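Local coordinates for protein type II restriction enzyme MunI (Mycoplasma, PDB 1D02) that recognises the double-stranded DNA sequence 5'-CAATTG-3' and, working as a homodimer, cleaves it after the first C to leave 5'-phosphate ends, at residues N29-N32 against A33-E36; V163-I166 against T167-D171; V190-F193 against N194-K198. The protein carries 1 engineered substitution. All coordinates share one frame; numbering follows the deposited sequence.

Overall arrangement
All three contacts are local, along helices or at their C-terminal ends, in a single alpha/beta chain. Contacts 1 and 3 are neighbours, with centres about 13 Å apart, and they meet directly. V30 CG1 of contact 1 comes within 3.4 Å of V190 CG2 of contact 3, V34 also packs on V190, and F31 reaches both V190 and F193. Contact 2 stands apart, its centre about 29 Å from that of contact 1, on the opposite side of the chain's centre, and about 19 Å from that of contact 3. It is also nearest to the bound DNA, about 6 Å at the closest atom, against about 15 Å for contact 1 and 17 Å for contact 3.

Contact 1 (N29-N32 against A33-E36); sequences NVFN and AVFE
Near the end of helix 27-34, A33 gives its N-H to N29 O, 3.0 Å from A33 N. V34 repeats the step with a straighter bond, V34 N to V30 O at 167°, and lays CG1 3.9 Å from F31 CD2, oblique to that ring. F35 makes the main side-chain contact. Its CG stands anti to its own carbonyl carbon (chi1 -71°), which swings the ring back along the helix beside F31, the two pointing the same way. F35 CZ comes to 3.5 Å from F31 CD2, F31 CB lies over one face of the F35 ring, and the two ring planes meet obliquely at 43°. Y40 also meets the F35 ring. On the backbone, F35 N bonds F31 O at 2.9 Å, with a weak second bond to N32 O. E36 sets its CG 3.4 Å from N32 O, while E36 N donates to A33 O, three residues earlier, at 3.1 Å. Bonds from residue i+4 thus give way to bonds from i+3, as is typical of the tightening C-terminal turn of an alpha-helix, here one that also packs against helix 12-21 through L15.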
loop_
_atom_site.group_PDB
_atom_site.type_symbol
_atom_site.label_atom_id
_atom_site.label_comp_id
_atom_site.label_asym_id
_atom_site.label_seq_id
_atom_site.Cartn_x
_atom_site.Cartn_y
_atom_site.Cartn_z
ATOM N N ASN D 29 -15.852 -19.419 -8.492
ATOM C CA ASN D 29 -17.062 -20.212 -8.748
ATOM C C ASN D 29 -18.258 -19.738 -7.911
ATOM O O ASN D 29 -19.401 -19.824 -8.351
ATOM C CB ASN D 29 -16.811 -21.747 -8.661
ATOM C CG ASN D 29 -16.336 -22.237 -7.296
ATOM O OD1 ASN D 29 -16.256 -21.501 -6.322
ATOM N ND2 ASN D 29 -16.039 -23.536 -7.232
ATOM N N VAL D 30 -17.982 -19.161 -6.752
ATOM C CA VAL D 30 -19.032 -18.630 -5.884
ATOM C C VAL D 30 -19.716 -17.432 -6.573
ATOM O O VAL D 30 -20.953 -17.390 -6.701
ATOM C CB VAL D 30 -18.432 -18.190 -4.514
ATOM C CG1 VAL D 30 -19.351 -17.204 -3.775
ATOM C CG2 VAL D 30 -18.177 -19.435 -3.641
ATOM N N PHE D 31 -18.938 -16.459 -7.043
ATOM C CA PHE D 31 -19.592 -15.324 -7.679
ATOM C C PHE D 31 -20.187 -15.683 -9.038
ATOM O O PHE D 31 -21.231 -15.136 -9.405
ATOM C CB PHE D 31 -18.639 -14.123 -7.798
ATOM C CG PHE D 31 -18.635 -13.251 -6.570
ATOM C CD1 PHE D 31 -17.531 -13.203 -5.720
ATOM C CD2 PHE D 31 -19.771 -12.502 -6.238
ATOM C CE1 PHE D 31 -17.561 -12.427 -4.574
ATOM C CE2 PHE D 31 -19.802 -11.723 -5.082
ATOM C CZ PHE D 31 -18.692 -11.687 -4.252
ATOM N N ASN D 32 -19.539 -16.573 -9.791
ATOM C CA ASN D 32 -20.104 -16.973 -11.082
ATOM C C ASN D 32 -21.463 -17.622 -10.843
ATOM O O ASN D 32 -22.415 -17.386 -11.593
ATOM C CB ASN D 32 -19.180 -17.964 -11.802
ATOM C CG ASN D 32 -17.999 -17.284 -12.451
ATOM O OD1 ASN D 32 -16.925 -17.885 -12.628
ATOM N ND2 ASN D 32 -18.192 -16.039 -12.855
ATOM N N ALA D 33 -21.576 -18.430 -9.799
ATOM C CA ALA D 33 -22.866 -19.066 -9.544
ATOM C C ALA D 33 -23.925 -18.048 -9.140
ATOM O O ALA D 33 -25.039 -18.038 -9.676
ATOM C CB ALA D 33 -22.738 -20.137 -8.443
ATOM N N VAL D 34 -23.574 -17.192 -8.191
ATOM C CA VAL D 34 -24.528 -16.221 -7.673
ATOM C C VAL D 34 -24.922 -15.140 -8.687
ATOM O O VAL D 34 -25.956 -14.446 -8.535
ATOM C CB VAL D 34 -24.005 -15.633 -6.319
ATOM C CG1 VAL D 34 -23.197 -14.328 -6.509
ATOM C CG2 VAL D 34 -25.185 -15.415 -5.408
ATOM N N PHE D 35 -24.126 -15.001 -9.735
ATOM C CA PHE D 35 -24.455 -14.028 -10.772
ATOM C C PHE D 35 -25.224 -14.630 -11.945
ATOM O O PHE D 35 -25.602 -13.905 -12.879
ATOM C CB PHE D 35 -23.184 -13.346 -11.308
ATOM C CG PHE D 35 -22.532 -12.387 -10.333
ATOM C CD1 PHE D 35 -21.230 -11.914 -10.583
ATOM C CD2 PHE D 35 -23.210 -11.916 -9.208
ATOM C CE1 PHE D 35 -20.630 -10.995 -9.729
ATOM C CE2 PHE D 35 -22.617 -10.994 -8.350
ATOM C CZ PHE D 35 -21.314 -10.531 -8.617
ATOM N N GLU D 36 -25.472 -15.939 -11.921
ATOM C CA GLU D 36 -26.176 -16.580 -13.045
ATOM C C GLU D 36 -27.520 -15.946 -13.350
ATOM O O GLU D 36 -28.369 -15.826 -12.477
ATOM C CB GLU D 36 -26.402 -18.077 -12.791
ATOM C CG GLU D 36 -25.119 -18.893 -12.875
ATOM C CD GLU D 36 -25.336 -20.361 -12.542
ATOM O OE1 GLU D 36 -24.343 -21.038 -12.190
ATOM O OE2 GLU D 36 -26.489 -20.858 -12.638
#

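Contact 2 (V163-I166 against T167-D171); sequences VREI and TFWYD
The W169 indole takes E165 over one of its faces: E165 CG sits 3.3 Å above the plane, offset toward the rim, and E165 O lies over the ring too, 3.4 Å from W169 CG. I166 CA stands over the same indole near CD2 and CE3, also offset toward the rim. The E165 carboxylate runs on beside the six-membered ring, its OE2 3.3 Å from W169 CZ2, with the two planes turned 46° apart. E165 CG is anti to its backbone N (chi1 166°) and W169 CG anti to its carbonyl carbon (chi1 -71°), which leaves the two side chains side by side and pointing the same way. A salt bridge from OE1 to R162 and a hydrogen bond to H119 fix the far end of E165.

The Y170 ring is approached differently. I166 O lies at its edge, near the ring plane, 3.3 Å from Y170 CD1, and I166 CG2 runs alongside at 3.8 Å from the same carbon. Helix 160-170 is the crossover of a beta-alpha-beta unit between parallel strands 148-153 and 177-180, and I166 and Y170 form part of its sheet-facing side. W169 and F168 instead reach the second subunit, where Y53 meets the F168 ring edge to face.

T167 grips V163 O with both side chain and backbone: T167 OG1 donates at 2.7 Å and T167 N at 3.0 Å, from opposite faces of the carbonyl plane. Y177 OH is a further hydrogen-bond partner of T167 OG1. Farther along, W169 N bonds E165 O, 2.9 Å away, and Y170 N bonds I166 O. The chain then leaves helical geometry at D171, with positive phi, and D171 N makes weak bonds back to T167 O and F168 O.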
loop_
_atom_site.group_PDB
_atom_site.type_symbol
_atom_site.label_atom_id
_atom_site.label_comp_id
_atom_site.label_asym_id
_atom_site.label_seq_id
_atom_site.Cartn_x
_atom_site.Cartn_y
_atom_site.Cartn_z
ATOM N N VAL D 163 -5.569 -9.138 11.996
ATOM C CA VAL D 163 -6.943 -8.659 11.842
ATOM C C VAL D 163 -7.065 -7.238 12.383
ATOM O O VAL D 163 -7.705 -6.386 11.784
ATOM C CB VAL D 163 -7.921 -9.633 12.527
ATOM C CG1 VAL D 163 -9.323 -9.040 12.623
ATOM C CG2 VAL D 163 -7.959 -10.933 11.694
ATOM N N ARG D 164 -6.411 -6.981 13.509
ATOM C CA ARG D 164 -6.437 -5.649 14.095
ATOM C C ARG D 164 -5.645 -4.644 13.246
ATOM O O ARG D 164 -6.039 -3.478 13.112
ATOM C CB ARG D 164 -5.887 -5.740 15.517
ATOM C CG ARG D 164 -6.852 -6.502 16.456
ATOM C CD ARG D 164 -6.403 -6.403 17.928
ATOM N NE ARG D 164 -7.419 -6.935 18.848
ATOM C CZ ARG D 164 -7.641 -8.232 19.072
ATOM N NH1 ARG D 164 -6.917 -9.161 18.452
ATOM N NH2 ARG D 164 -8.611 -8.609 19.918
ATOM N N GLU D 165 -4.538 -5.100 12.676
ATOM C CA GLU D 165 -3.707 -4.254 11.814
ATOM C C GLU D 165 -4.505 -3.776 10.591
ATOM O O GLU D 165 -4.579 -2.572 10.294
ATOM C CB GLU D 165 -2.489 -5.059 11.331
ATOM C CG GLU D 165 -1.719 -4.429 10.157
ATOM C CD GLU D 165 -0.717 -5.416 9.565
ATOM O OE1 GLU D 165 -1.112 -6.577 9.290
ATOM O OE2 GLU D 165 0.452 -5.021 9.374
ATOM N N ILE D 166 -5.112 -4.722 9.885
ATOM C CA ILE D 166 -5.865 -4.374 8.682
ATOM C C ILE D 166 -7.076 -3.510 9.052
ATOM O O ILE D 166 -7.406 -2.564 8.333
ATOM C CB ILE D 166 -6.281 -5.659 7.902
ATOM C CG1 ILE D 166 -5.029 -6.320 7.292
ATOM C CG2 ILE D 166 -7.250 -5.312 6.771
ATOM C CD1 ILE D 166 -5.165 -7.834 7.093
ATOM N N THR D 167 -7.725 -3.820 10.175
ATOM C CA THR D 167 -8.886 -3.026 10.614
ATOM C C THR D 167 -8.430 -1.584 10.781
ATOM O O THR D 167 -9.109 -0.638 10.350
ATOM C CB THR D 167 -9.420 -3.519 11.962
ATOM O OG1 THR D 167 -9.954 -4.840 11.812
ATOM C CG2 THR D 167 -10.517 -2.579 12.472
ATOM N N PHE D 168 -7.258 -1.425 11.396
ATOM C CA PHE D 168 -6.687 -0.107 11.643
ATOM C C PHE D 168 -6.376 0.597 10.332
ATOM O O PHE D 168 -6.710 1.767 10.149
ATOM C CB PHE D 168 -5.403 -0.242 12.467
ATOM C CG PHE D 168 -4.806 1.074 12.878
ATOM C CD1 PHE D 168 -5.137 1.642 14.105
ATOM C CD2 PHE D 168 -3.885 1.720 12.057
ATOM C CE1 PHE D 168 -4.556 2.840 14.521
ATOM C CE2 PHE D 168 -3.295 2.928 12.464
ATOM C CZ PHE D 168 -3.631 3.487 13.696
ATOM N N TRP D 169 -5.731 -0.111 9.405
ATOM C CA TRP D 169 -5.387 0.506 8.130
ATOM C C TRP D 169 -6.591 1.115 7.421
ATOM O O TRP D 169 -6.529 2.239 6.933
ATOM C CB TRP D 169 -4.824 -0.532 7.149
ATOM C CG TRP D 169 -3.460 -1.089 7.396
ATOM C CD1 TRP D 169 -2.533 -0.702 8.337
ATOM C CD2 TRP D 169 -2.875 -2.172 6.668
ATOM N NE1 TRP D 169 -1.401 -1.497 8.234
ATOM C CE2 TRP D 169 -1.588 -2.404 7.221
ATOM C CE3 TRP D 169 -3.318 -2.975 5.598
ATOM C CZ2 TRP D 169 -0.740 -3.409 6.741
ATOM C CZ3 TRP D 169 -2.474 -3.982 5.114
ATOM C CH2 TRP D 169 -1.195 -4.184 5.696
ATOM N N TYR D 170 -7.676 0.345 7.327
ATOM C CA TYR D 170 -8.856 0.777 6.588
ATOM C C TYR D 170 -9.682 1.894 7.233
ATOM O O TYR D 170 -10.467 2.536 6.548
ATOM C CB TYR D 170 -9.730 -0.442 6.219
ATOM C CG TYR D 170 -9.192 -1.231 5.005
ATOM C CD1 TYR D 170 -8.040 -2.011 5.110
ATOM C CD2 TYR D 170 -9.802 -1.112 3.749
ATOM C CE1 TYR D 170 -7.499 -2.650 3.976
ATOM C CE2 TYR D 170 -9.286 -1.743 2.623
ATOM C CZ TYR D 170 -8.132 -2.509 2.745
ATOM O OH TYR D 170 -7.627 -3.133 1.625
ATOM N N ASP D 171 -9.510 2.105 8.533
ATOM C CA ASP D 171 -10.148 3.222 9.213
ATOM C C ASP D 171 -11.652 3.308 8.918
ATOM O O ASP D 171 -12.370 2.352 9.182
ATOM C CB ASP D 171 -9.408 4.496 8.774
ATOM C CG ASP D 171 -9.591 5.645 9.730
ATOM O OD1 ASP D 171 -9.310 5.488 10.936
ATOM O OD2 ASP D 171 -9.999 6.717 9.265
#

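Contact 3 (V190-F193 against N194-K198); sequences VQHF and NEKLK
H192 and K196 cross at about a right angle, and so do F193 and K198, five residues apart rather than four, at the C-terminal end of helix 186-197, where the alpha-helix widens into a pi-type turn. In the first pair the K196 chain runs extended over one face of the imidazole. K196 CD stands 3.8 Å from the H192 ring centroid and 25° off the ring normal, a CH-pi contact. L197 comes to the same ring from another direction, bringing CD1 to its edge, in the ring plane. The H192 ring is thus met on a face and at an edge by two successive residues of the next turn, and W149 of strand 148-153 meets it nearly parallel.

The second pair repeats the geometry on a benzene ring. K198 lays its CB over one face of F193, 4.1 Å from the centroid, and its CG continues to 3.7 Å from F193 CE2. F193 CG is anti to its backbone N (chi1 168°), which turns the ring toward the C-terminal end of the helix, where K198 can cross it. Beyond CG the lysine chain bends at chi3 (83°), and its NZ finds G8 O as a hydrogen-bond partner. The L197 and F193 side chains lie aslant to one another, L197 CB 4.0 Å from F193 CD1.

Upstream the bonding is ordinary alpha-helix: N194 N reaches V190 O at 2.7 Å, and E195 N and K196 N follow to Q191 O and H192 O. At F193 the pattern splits. F193 O accepts two backbone donors from opposite faces of its carbonyl plane, L197 N four residues on at 2.9 Å and K198 N five residues on at 2.8 Å.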
loop_
_atom_site.group_PDB
_atom_site.type_symbol
_atom_site.label_atom_id
_atom_site.label_comp_id
_atom_site.label_asym_id
_atom_site.label_seq_id
_atom_site.Cartn_x
_atom_site.Cartn_y
_atom_site.Cartn_z
ATOM N N VAL D 190 -20.471 -13.427 -0.454
ATOM C CA VAL D 190 -21.423 -12.723 -1.314
ATOM C C VAL D 190 -22.278 -11.742 -0.504
ATOM O O VAL D 190 -22.574 -10.630 -0.979
ATOM C CB VAL D 190 -22.338 -13.725 -2.115
ATOM C CG1 VAL D 190 -23.295 -12.943 -3.020
ATOM C CG2 VAL D 190 -21.475 -14.648 -3.003
ATOM N N GLN D 191 -22.648 -12.107 0.723
ATOM C CA GLN D 191 -23.460 -11.206 1.542
ATOM C C GLN D 191 -22.713 -9.897 1.782
ATOM O O GLN D 191 -23.328 -8.832 1.812
ATOM C CB GLN D 191 -23.841 -11.848 2.880
ATOM C CG GLN D 191 -24.843 -12.993 2.719
ATOM C CD GLN D 191 -25.170 -13.681 4.032
ATOM O OE1 GLN D 191 -24.251 -13.892 4.849
ATOM N NE2 GLN D 191 -26.356 -14.044 4.234
ATOM N N HIS D 192 -21.389 -9.953 1.932
ATOM C CA HIS D 192 -20.644 -8.709 2.145
ATOM C C HIS D 192 -20.819 -7.809 0.923
ATOM O O HIS D 192 -21.141 -6.626 1.052
ATOM C CB HIS D 192 -19.156 -8.989 2.373
ATOM C CG HIS D 192 -18.367 -7.768 2.738
ATOM N ND1 HIS D 192 -17.908 -6.866 1.801
ATOM C CD2 HIS D 192 -18.021 -7.263 3.948
ATOM C CE1 HIS D 192 -17.318 -5.856 2.419
ATOM N NE2 HIS D 192 -17.378 -6.073 3.721
ATOM N N PHE D 193 -20.583 -8.361 -0.261
ATOM C CA PHE D 193 -20.746 -7.599 -1.498
ATOM C C PHE D 193 -22.200 -7.100 -1.622
ATOM O O PHE D 193 -22.453 -5.923 -1.850
ATOM C CB PHE D 193 -20.449 -8.497 -2.706
ATOM C CG PHE D 193 -20.873 -7.900 -4.022
ATOM C CD1 PHE D 193 -20.139 -6.877 -4.611
ATOM C CD2 PHE D 193 -22.028 -8.365 -4.666
ATOM C CE1 PHE D 193 -20.544 -6.317 -5.834
ATOM C CE2 PHE D 193 -22.443 -7.819 -5.880
ATOM C CZ PHE D 193 -21.697 -6.789 -6.469
ATOM N N ASN D 194 -23.147 -8.011 -1.444
ATOM C CA ASN D 194 -24.564 -7.684 -1.590
ATOM C C ASN D 194 -25.051 -6.542 -0.700
ATOM O O ASN D 194 -25.745 -5.622 -1.160
ATOM C CB ASN D 194 -25.393 -8.938 -1.297
ATOM C CG ASN D 194 -26.832 -8.787 -1.680
ATOM O OD1 ASN D 194 -27.731 -9.013 -0.854
ATOM N ND2 ASN D 194 -27.080 -8.406 -2.925
ATOM N N GLU D 195 -24.672 -6.599 0.565
ATOM C CA GLU D 195 -25.106 -5.624 1.556
ATOM C C GLU D 195 -24.314 -4.332 1.612
ATOM O O GLU D 195 -24.864 -3.274 1.914
ATOM C CB GLU D 195 -25.081 -6.275 2.945
ATOM C CG GLU D 195 -26.139 -7.368 3.151
ATOM C CD GLU D 195 -25.833 -8.306 4.332
ATOM O OE1 GLU D 195 -25.029 -7.948 5.226
ATOM O OE2 GLU D 195 -26.411 -9.420 4.360
ATOM N N LYS D 196 -23.030 -4.402 1.281
ATOM C CA LYS D 196 -22.172 -3.232 1.410
ATOM C C LYS D 196 -21.572 -2.575 0.182
ATOM O O LYS D 196 -21.201 -1.400 0.238
ATOM C CB LYS D 196 -21.041 -3.587 2.368
ATOM C CG LYS D 196 -21.559 -4.062 3.716
ATOM C CD LYS D 196 -20.477 -4.673 4.568
ATOM C CE LYS D 196 -21.009 -4.903 5.971
ATOM N NZ LYS D 196 -20.125 -5.811 6.748
ATOM N N LEU D 197 -21.481 -3.306 -0.925
ATOM C CA LEU D 197 -20.837 -2.777 -2.116
ATOM C C LEU D 197 -21.669 -2.715 -3.398
ATOM O O LEU D 197 -21.461 -1.840 -4.233
ATOM C CB LEU D 197 -19.574 -3.607 -2.389
ATOM C CG LEU D 197 -18.591 -3.739 -1.215
ATOM C CD1 LEU D 197 -17.501 -4.791 -1.573
ATOM C CD2 LEU D 197 -17.952 -2.395 -0.924
ATOM N N LYS D 198 -22.602 -3.647 -3.551
ATOM C CA LYS D 198 -23.418 -3.732 -4.755
ATOM C C LYS D 198 -24.116 -2.424 -5.139
ATOM O O LYS D 198 -24.171 -2.073 -6.320
ATOM C CB LYS D 198 -24.456 -4.852 -4.605
ATOM C CG LYS D 198 -25.151 -5.259 -5.923
ATOM C CD LYS D 198 -26.154 -6.400 -5.724
ATOM C CE LYS D 198 -27.501 -5.871 -5.234
ATOM N NZ LYS D 198 -28.446 -6.958 -4.851
#